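Local coordinates for ABC transporter, substrate-binding protein (Clostridium perfringens, PDB 4EDP) that probably captures a solute outside the cell, as periplasmic-type binding proteins do, and delivers it to an ABC transporter in the membrane for import, at residues 171-176 with 340-345; 139-144 with 175-180; 115-120 with 126-131. All blocks are in the same frame, centred on the assembly; numbering follows the deposited sequence. Where two conformers were deposited one is given.

Contact 1. Residues 171-176 with 340-345; sequences PDITTT and DQWVNN
Ile-173 and Val-343 meet through their aliphatic branches, the two side chains running at a slant to one another. A single methyl of the valine does the touching: CG2 of Val-343 stands 4.1 Å from CG1 of Ile-173 and is equally far from its other branch, CG2, so it sits against the fork of the isoleucine. On Ile-173 the branch CG1 lies anti to the backbone N (chi1 -169°), which carries the long arm past the valine toward Trp-342. There the terminal CD1 of Ile-173 approaches CE3 of Trp-342 at 4.5 Å, a loose and oblique approach to the indole. The CA atoms of Ile-173 and Val-343 are 6.2 Å apart, so the loop runs near the helix surface and one isoleucine supplies the apolar contact to both residues.

The indole has further partners: its NE1 bonds to the backbone O of Asn-197, and its ring meets that of Phe-202 edge-to-face. Val-182 of helix 178-189 also packs on both Ile-173 and the tryptophan, so helix 178-189 joins the same apolar cluster.

What presents Ile-173 is a type I turn from Asp-172 to Thr-175. Its backbone bond, Thr-175 N to Asp-172 O at 3.1 Å, is doubled by Thr-175 OG1, which reaches the same oxygen at 2.7 Å in the carbonyl plane. The carboxylate grips the turn as well, since Asp-172 OD2 accepts from Thr-174 OG1 at 2.9 Å on its anti lone pair, with a weak bond from Thr-174 N. This is packing of a beta-alpha connection, between strand 168-171 and helix 178-189, against the C-terminal helix 332-350 in a solute-binding protein fold.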
loop_
_atom_site.group_PDB
_atom_site.type_symbol
_atom_site.label_atom_id
_atom_site.label_comp_id
_atom_site.label_asym_id
_atom_site.label_seq_id
_atom_site.Cartn_x
_atom_site.Cartn_y
_atom_site.Cartn_z
ATOM N N PRO A 171 -11.985 0.421 -6.376
ATOM C CA PRO A 171 -11.784 0.980 -5.058
ATOM C C PRO A 171 -12.160 2.447 -5.003
ATOM O O PRO A 171 -11.923 3.196 -5.970
ATOM C CB PRO A 171 -10.272 0.813 -4.835
ATOM C CG PRO A 171 -9.703 0.848 -6.182
ATOM C CD PRO A 171 -10.705 0.095 -7.028
ATOM N N ASP A 172 -12.741 2.867 -3.885
ATOM C CA ASP A 172 -13.137 4.254 -3.740
ATOM C C ASP A 172 -11.901 5.133 -3.587
ATOM O O ASP A 172 -10.825 4.666 -3.170
ATOM C CB ASP A 172 -14.040 4.444 -2.525
ATOM C CG ASP A 172 -14.663 5.818 -2.493
ATOM O OD1 ASP A 172 -15.309 6.200 -3.492
ATOM O OD2 ASP A 172 -14.492 6.511 -1.474
ATOM N N ILE A 173 -12.058 6.403 -3.928
ATOM C CA ILE A 173 -10.959 7.371 -3.849
ATOM C C ILE A 173 -10.336 7.471 -2.461
ATOM O O ILE A 173 -9.135 7.754 -2.345
ATOM C CB ILE A 173 -11.427 8.768 -4.319
ATOM C CG1 ILE A 173 -10.233 9.711 -4.509
ATOM C CG2 ILE A 173 -12.477 9.344 -3.356
ATOM C CD1 ILE A 173 -9.194 9.213 -5.588
ATOM N N THR A 174 -11.122 7.218 -1.413
ATOM C CA THR A 174 -10.639 7.310 -0.030
ATOM C C THR A 174 -9.885 6.078 0.493
ATOM O O THR A 174 -9.425 6.075 1.632
ATOM C CB THR A 174 -11.826 7.590 0.946
ATOM O OG1 THR A 174 -12.777 6.519 0.876
ATOM C CG2 THR A 174 -12.513 8.894 0.590
ATOM N N THR A 175 -9.748 5.053 -0.338
ATOM C CA THR A 175 -9.084 3.805 0.043
ATOM C C THR A 175 -7.641 3.832 -0.419
ATOM O O THR A 175 -7.240 4.697 -1.202
ATOM C CB THR A 175 -9.741 2.578 -0.623
ATOM O OG1 THR A 175 -9.516 2.630 -2.038
ATOM C CG2 THR A 175 -11.256 2.518 -0.316
ATOM N N THR A 176 -6.866 2.869 0.051
ATOM C CA THR A 176 -5.453 2.788 -0.317
ATOM C C THR A 176 -5.188 2.901 -1.800
ATOM O O THR A 176 -4.274 3.616 -2.222
ATOM C CB THR A 176 -4.865 1.464 0.165
ATOM O OG1 THR A 176 -5.050 1.387 1.576
ATOM C CG2 THR A 176 -3.368 1.365 -0.187
ATOM N N ASP A 340 -7.741 16.824 -2.289
ATOM C CA ASP A 340 -9.048 17.440 -2.051
ATOM C C ASP A 340 -9.791 17.602 -3.388
ATOM O O ASP A 340 -10.991 17.323 -3.493
ATOM C CB ASP A 340 -8.934 18.784 -1.320
ATOM C CG ASP A 340 -8.491 18.630 0.132
ATOM O OD1 ASP A 340 -8.525 17.505 0.678
ATOM O OD2 ASP A 340 -8.119 19.655 0.736
ATOM N N GLN A 341 -9.066 18.030 -4.405
ATOM C CA GLN A 341 -9.630 18.197 -5.739
ATOM C C GLN A 341 -10.089 16.843 -6.280
ATOM O O GLN A 341 -11.202 16.719 -6.804
ATOM C CB GLN A 341 -8.588 18.810 -6.678
ATOM C CG GLN A 341 -9.055 19.042 -8.116
ATOM C CD GLN A 341 -7.983 19.728 -8.972
ATOM O OE1 GLN A 341 -7.028 20.288 -8.450
ATOM N NE2 GLN A 341 -8.147 19.684 -10.295
ATOM N N TRP A 342 -9.240 15.833 -6.124
ATOM C CA TRP A 342 -9.547 14.474 -6.601
ATOM C C TRP A 342 -10.778 13.889 -5.935
ATOM O O TRP A 342 -11.647 13.337 -6.608
ATOM C CB TRP A 342 -8.336 13.571 -6.419
ATOM C CG TRP A 342 -7.297 13.745 -7.488
ATOM C CD1 TRP A 342 -7.132 14.828 -8.311
ATOM C CD2 TRP A 342 -6.190 12.868 -7.759
ATOM N NE1 TRP A 342 -6.047 14.641 -9.131
ATOM C CE2 TRP A 342 -5.437 13.456 -8.804
ATOM C CE3 TRP A 342 -5.788 11.635 -7.250
ATOM C CZ2 TRP A 342 -4.310 12.846 -9.338
ATOM C CZ3 TRP A 342 -4.662 11.023 -7.785
ATOM C CH2 TRP A 342 -3.930 11.634 -8.809
ATOM N N VAL A 343 -10.855 14.003 -4.618
ATOM C CA VAL A 343 -12.019 13.523 -3.889
ATOM C C VAL A 343 -13.297 14.231 -4.374
ATOM O O VAL A 343 -14.311 13.588 -4.613
ATOM C CB VAL A 343 -11.825 13.705 -2.385
ATOM C CG1 VAL A 343 -13.114 13.431 -1.649
ATOM C CG2 VAL A 343 -10.701 12.791 -1.899
ATOM N N ASN A 344 -13.242 15.554 -4.515
ATOM C CA ASN A 344 -14.396 16.306 -5.009
ATOM C C ASN A 344 -14.819 15.812 -6.391
ATOM O O ASN A 344 -15.990 15.502 -6.617
ATOM C CB ASN A 344 -14.098 17.809 -5.059
ATOM C CG ASN A 344 -14.062 18.450 -3.687
ATOM O OD1 ASN A 344 -14.354 17.803 -2.683
ATOM N ND2 ASN A 344 -13.730 19.738 -3.639
ATOM N N ASN A 345 -13.863 15.730 -7.306
ATOM C CA ASN A 345 -14.130 15.257 -8.677
ATOM C C ASN A 345 -14.702 13.839 -8.703
ATOM O O ASN A 345 -15.651 13.548 -9.439
ATOM C CB ASN A 345 -12.850 15.242 -9.506
ATOM C CG ASN A 345 -12.433 16.617 -10.008
ATOM O OD1 ASN A 345 -13.240 17.543 -10.082
ATOM N ND2 ASN A 345 -11.164 16.733 -10.407
#

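Contact 2. Residues 139-144 with 175-180; sequences NSIGIV and TTNGPA
A methyl group of Ile-141 rests on the carboxamide of Asn-177 in van der Waals contact. CG2 of Ile-141 lies 3.3 Å from CG of Asn-177 and 3.4 Å from each of OD1 and ND2 of that residue. Near-equal distances to all three atoms place the methyl over the flat amide, centred on it, and 3.3 Å is close for such carbons, so the packing is tight. The isoleucine and the asparagine reach past one another from opposing sides.

Purely apolar packing is confined to the other branch, where CD1 of Ile-141 reaches CB of Ala-180 at 4.0 Å. With chi1 at 53°, CG1 of Ile-141 lies between the backbone N and the carbonyl carbon, and the branches diverge to separate residues.

Within 175-180, Gly-178 N donates to Thr-175 O at 3.1 Å, closing a type I turn, while 139-144 pairs with neighbouring strands, as Gly-142 does with Ala-236. Asn-177 occupies the N-cap position without a capping bond from its side chain; Asn-263 of strand 262-269 touches it too. Strand 135-145 thus receives the N-terminal turn of helix 178-189 on one face of its sheet, an alpha/beta layer packing consistent with the periplasmic-binding-protein fold.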
loop_
_atom_site.group_PDB
_atom_site.type_symbol
_atom_site.label_atom_id
_atom_site.label_comp_id
_atom_site.label_asym_id
_atom_site.label_seq_id
_atom_site.Cartn_x
_atom_site.Cartn_y
_atom_site.Cartn_z
ATOM N N ASN A 139 2.523 -3.709 -1.196
ATOM C CA ASN A 139 1.309 -4.387 -1.624
ATOM C C ASN A 139 1.078 -3.998 -3.090
ATOM O O ASN A 139 1.631 -2.988 -3.569
ATOM C CB ASN A 139 0.085 -3.922 -0.846
ATOM C CG ASN A 139 0.231 -4.099 0.647
ATOM O OD1 ASN A 139 0.532 -5.191 1.131
ATOM N ND2 ASN A 139 -0.034 -3.040 1.387
ATOM N N SER A 140 0.248 -4.763 -3.788
ATOM C CA SER A 140 -0.074 -4.443 -5.206
ATOM C C SER A 140 -1.533 -4.720 -5.490
ATOM O O SER A 140 -2.256 -5.243 -4.640
ATOM C CB SER A 140 0.786 -5.226 -6.201
ATOM O OG SER A 140 0.530 -6.635 -6.196
ATOM N N ILE A 141 -1.954 -4.359 -6.695
ATOM C CA ILE A 141 -3.307 -4.607 -7.157
ATOM C C ILE A 141 -3.269 -5.426 -8.436
ATOM O O ILE A 141 -2.211 -5.655 -9.013
ATOM C CB ILE A 141 -4.096 -3.304 -7.406
ATOM C CG1 ILE A 141 -3.323 -2.369 -8.344
ATOM C CG2 ILE A 141 -4.416 -2.599 -6.050
ATOM C CD1 ILE A 141 -4.078 -1.117 -8.705
ATOM N N GLY A 142 -4.436 -5.892 -8.842
ATOM C CA GLY A 142 -4.593 -6.637 -10.070
ATOM C C GLY A 142 -6.049 -6.547 -10.433
ATOM O O GLY A 142 -6.843 -5.875 -9.735
ATOM N N ILE A 143 -6.403 -7.178 -11.549
ATOM C CA ILE A 143 -7.805 -7.251 -11.947
ATOM C C ILE A 143 -8.252 -8.683 -11.608
ATOM O O ILE A 143 -7.818 -9.665 -12.228
ATOM C CB ILE A 143 -8.033 -7.008 -13.442
ATOM C CG1 ILE A 143 -7.420 -5.667 -13.883
ATOM C CG2 ILE A 143 -9.552 -7.047 -13.733
ATOM C CD1 ILE A 143 -7.490 -5.419 -15.399
ATOM N N VAL A 144 -9.087 -8.808 -10.593
ATOM C CA VAL A 144 -9.624 -10.104 -10.208
ATOM C C VAL A 144 -10.778 -10.335 -11.151
ATOM O O VAL A 144 -11.689 -9.498 -11.240
ATOM C CB VAL A 144 -10.076 -10.112 -8.745
ATOM C CG1 VAL A 144 -10.671 -11.514 -8.357
ATOM C CG2 VAL A 144 -8.900 -9.732 -7.868
ATOM N N THR A 175 -9.748 5.053 -0.338
ATOM C CA THR A 175 -9.084 3.805 0.043
ATOM C C THR A 175 -7.641 3.832 -0.419
ATOM O O THR A 175 -7.240 4.697 -1.202
ATOM C CB THR A 175 -9.741 2.578 -0.623
ATOM O OG1 THR A 175 -9.516 2.630 -2.038
ATOM C CG2 THR A 175 -11.256 2.518 -0.316
ATOM N N THR A 176 -6.866 2.869 0.051
ATOM C CA THR A 176 -5.453 2.788 -0.317
ATOM C C THR A 176 -5.188 2.901 -1.800
ATOM O O THR A 176 -4.274 3.616 -2.222
ATOM C CB THR A 176 -4.865 1.464 0.165
ATOM O OG1 THR A 176 -5.050 1.387 1.576
ATOM C CG2 THR A 176 -3.368 1.365 -0.187
ATOM N N ASN A 177 -6.013 2.230 -2.590
ATOM C CA ASN A 177 -5.844 2.184 -4.041
ATOM C C ASN A 177 -6.643 3.152 -4.867
ATOM O O ASN A 177 -6.682 3.049 -6.092
ATOM C CB ASN A 177 -6.019 0.736 -4.485
ATOM C CG ASN A 177 -4.918 -0.130 -3.929
ATOM O OD1 ASN A 177 -3.750 0.129 -4.192
ATOM N ND2 ASN A 177 -5.267 -1.102 -3.101
ATOM N N GLY A 178 -7.225 4.153 -4.208
ATOM C CA GLY A 178 -7.969 5.191 -4.926
ATOM C C GLY A 178 -7.080 5.965 -5.887
ATOM O O GLY A 178 -7.421 6.129 -7.057
ATOM N N PRO A 179 -5.926 6.450 -5.407
ATOM C CA PRO A 179 -5.013 7.172 -6.297
ATOM C C PRO A 179 -4.587 6.337 -7.494
ATOM O O PRO A 179 -4.522 6.844 -8.611
ATOM C CB PRO A 179 -3.833 7.503 -5.382
ATOM C CG PRO A 179 -4.488 7.702 -4.046
ATOM C CD PRO A 179 -5.580 6.663 -3.986
ATOM N N ALA A 180 -4.303 5.056 -7.271
ATOM C CA ALA A 180 -3.938 4.167 -8.360
ATOM C C ALA A 180 -5.044 4.115 -9.415
ATOM O O ALA A 180 -4.756 4.118 -10.609
ATOM C CB ALA A 180 -3.630 2.737 -7.830
#

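Contact 3. Residues 115-120 with 126-131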
loop_
_atom_site.group_PDB
_atom_site.type_symbol
_atom_site.label_atom_id
_atom_site.label_comp_id
_atom_site.label_asym_id
_atom_site.label_seq_id
_atom_site.Cartn_x
_atom_site.Cartn_y
_atom_site.Cartn_z
ATOM N N PRO A 115 22.382 0.516 6.539
ATOM C CA PRO A 115 22.998 -0.201 5.420
ATOM C C PRO A 115 22.090 -1.205 4.729
ATOM O O PRO A 115 22.232 -1.414 3.519
ATOM C CB PRO A 115 24.211 -0.884 6.059
ATOM C CG PRO A 115 23.866 -0.960 7.516
ATOM C CD PRO A 115 23.106 0.282 7.798
ATOM N N ASN A 116 21.116 -1.760 5.456
ATOM C CA ASN A 116 20.194 -2.735 4.862
ATOM C C ASN A 116 19.306 -2.154 3.781
ATOM O O ASN A 116 18.737 -2.895 2.991
ATOM C CB ASN A 116 19.376 -3.471 5.935
ATOM C CG ASN A 116 20.223 -4.493 6.691
ATOM O OD1 ASN A 116 21.194 -5.022 6.125
ATOM N ND2 ASN A 116 19.864 -4.792 7.954
ATOM N N ALA A 117 19.181 -0.831 3.747
ATOM C CA ALA A 117 18.435 -0.170 2.678
ATOM C C ALA A 117 19.049 -0.495 1.305
ATOM O O ALA A 117 18.355 -0.390 0.273
ATOM C CB ALA A 117 18.373 1.343 2.902
ATOM N N SER A 118 20.320 -0.901 1.274
ATOM C CA SER A 118 20.979 -1.266 0.010
ATOM C C SER A 118 20.346 -2.510 -0.601
ATOM O O SER A 118 20.471 -2.748 -1.809
ATOM C CB SER A 118 22.485 -1.504 0.189
ATOM O OG SER A 118 22.770 -2.721 0.891
ATOM N N GLU A 119 19.652 -3.289 0.220
ATOM C CA GLU A 119 19.039 -4.531 -0.244
ATOM C C GLU A 119 17.589 -4.378 -0.724
ATOM O O GLU A 119 16.982 -5.338 -1.180
ATOM C CB GLU A 119 19.165 -5.596 0.862
ATOM C CG GLU A 119 20.616 -5.940 1.161
ATOM C CD GLU A 119 20.821 -6.902 2.326
ATOM O OE1 GLU A 119 19.857 -7.463 2.892
ATOM O OE2 GLU A 119 21.992 -7.085 2.688
ATOM N N MET A 120 17.050 -3.167 -0.665
ATOM C CA MET A 120 15.684 -2.911 -1.097
ATOM C C MET A 120 15.567 -3.079 -2.606
ATOM O O MET A 120 16.534 -2.828 -3.340
ATOM C CB MET A 120 15.252 -1.500 -0.669
ATOM C CG MET A 120 15.046 -1.390 0.867
ATOM S SD MET A 120 14.855 0.281 1.534
ATOM C CE MET A 120 13.217 0.721 0.911
ATOM N N SER A 126 12.474 3.935 -4.226
ATOM C CA SER A 126 11.893 5.259 -4.452
ATOM C C SER A 126 11.664 5.987 -3.094
ATOM O O SER A 126 11.761 7.214 -3.018
ATOM C CB SER A 126 10.581 5.137 -5.230
ATOM O OG SER A 126 9.610 4.421 -4.486
ATOM N N THR A 127 11.355 5.253 -2.021
ATOM C CA THR A 127 11.161 5.889 -0.724
ATOM C C THR A 127 12.499 6.349 -0.136
ATOM O O THR A 127 12.542 7.320 0.590
ATOM C CB THR A 127 10.401 4.969 0.269
ATOM O OG1 THR A 127 11.158 3.791 0.521
ATOM C CG2 THR A 127 9.053 4.573 -0.330
ATOM N N VAL A 128 13.575 5.617 -0.408
ATOM C CA VAL A 128 14.911 6.016 0.059
ATOM C C VAL A 128 15.318 7.334 -0.646
ATOM O O VAL A 128 15.828 8.279 -0.017
ATOM C CB VAL A 128 15.941 4.920 -0.226
ATOM C CG1 VAL A 128 17.341 5.381 0.186
ATOM C CG2 VAL A 128 15.568 3.622 0.503
ATOM N N GLU A 129 15.078 7.391 -1.950
ATOM C CA GLU A 129 15.403 8.568 -2.734
ATOM C C GLU A 129 14.618 9.786 -2.227
ATOM O O GLU A 129 15.108 10.920 -2.297
ATOM C CB GLU A 129 15.143 8.300 -4.229
ATOM C CG GLU A 129 15.415 9.502 -5.117
ATOM C CD GLU A 129 15.236 9.232 -6.601
ATOM O OE1 GLU A 129 15.300 8.060 -7.036
ATOM O OE2 GLU A 129 15.036 10.216 -7.342
ATOM N N ALA A 130 13.405 9.557 -1.720
ATOM C CA ALA A 130 12.564 10.638 -1.181
ATOM C C ALA A 130 13.216 11.249 0.054
ATOM O O ALA A 130 13.015 12.434 0.351
ATOM C CB ALA A 130 11.138 10.176 -0.909
ATOM N N GLY A 131 14.000 10.441 0.764
ATOM C CA GLY A 131 14.813 10.933 1.866
ATOM C C GLY A 131 14.329 10.793 3.287
ATOM O O GLY A 131 15.092 11.035 4.219
#
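A 3-10 turn, a short linker and helix 125-130 follow one another as a local helical element of this solute-binding protein, and the turn and the helix close on each other through a small apolar contact. Residues 115-119 make the 3-10 turn, and 126-130 belong to helix 125-130. Nearest backbone approach is between Ala-117 and Val-128, whose CA atoms are 7.6 Å apart, a spacing bridged by side chains.

Val-128 offers its CG2 methyl to two residues. CB of Ala-117 stands 4.3 Å away from this CG2, while SD of Met-120 comes to 3.6 Å from it, the thioether crossing the valine obliquely. The methionine is extended at chi2 and then bent at its last torsion (chi3 71°), which turns CE across the helix toward Thr-127, still 3.8 Å from Val-128 CG2. Tyr-111, from the preceding loop, also packs on Ala-117 and Val-128.

The 3-10 turn is held by its own bonds. Ser-118 N donates to Pro-115 O, and Ser-118 OG adds a second bond of 3.0 Å to Pro-115 O, close to the line of the carbonyl (163°); that oxygen is therefore gripped twice. Further along, Glu-119 N bonds to Asn-116 O and Met-120 N to Ala-117 O, the i to i+3 pattern of a 3-10 helix, and this turn delivers Met-120 toward the helix.

Thr-127 has its polar needs met away from the methionine: its OG1 bonds to the carbonyl of Ala-124 and to the N of Ala-135, and Phe-264 of strand 262-269 packs on the residue. Met-120 passes crosswise over the threonine side chain, CE of Met-120 ending 3.7 Å from OG1 of Thr-127.

How the contacts relate
Along the chain contact 3 comes first, closing before contacts 1 and 2 open; helix 125-130, on which it ends, leads directly into strand 135-145 of contact 2. Contacts 1 and 2 share Thr-175 and Thr-176 and touch, with centres 13 Å apart: CD1 of Ile-173 packs 3.8 Å from O of Gly-178. The connection 171-178 is thus held between the C-terminal helix 332-350 and the sheet. Contact 3 lies across the centre of the chain from contact 1, about 29 Å between centres, and about 23 Å from contact 2. Strand 262-269 touches residues of both contact 2 and contact 3. This separation is consistent with the two lobes of solute-binding proteins.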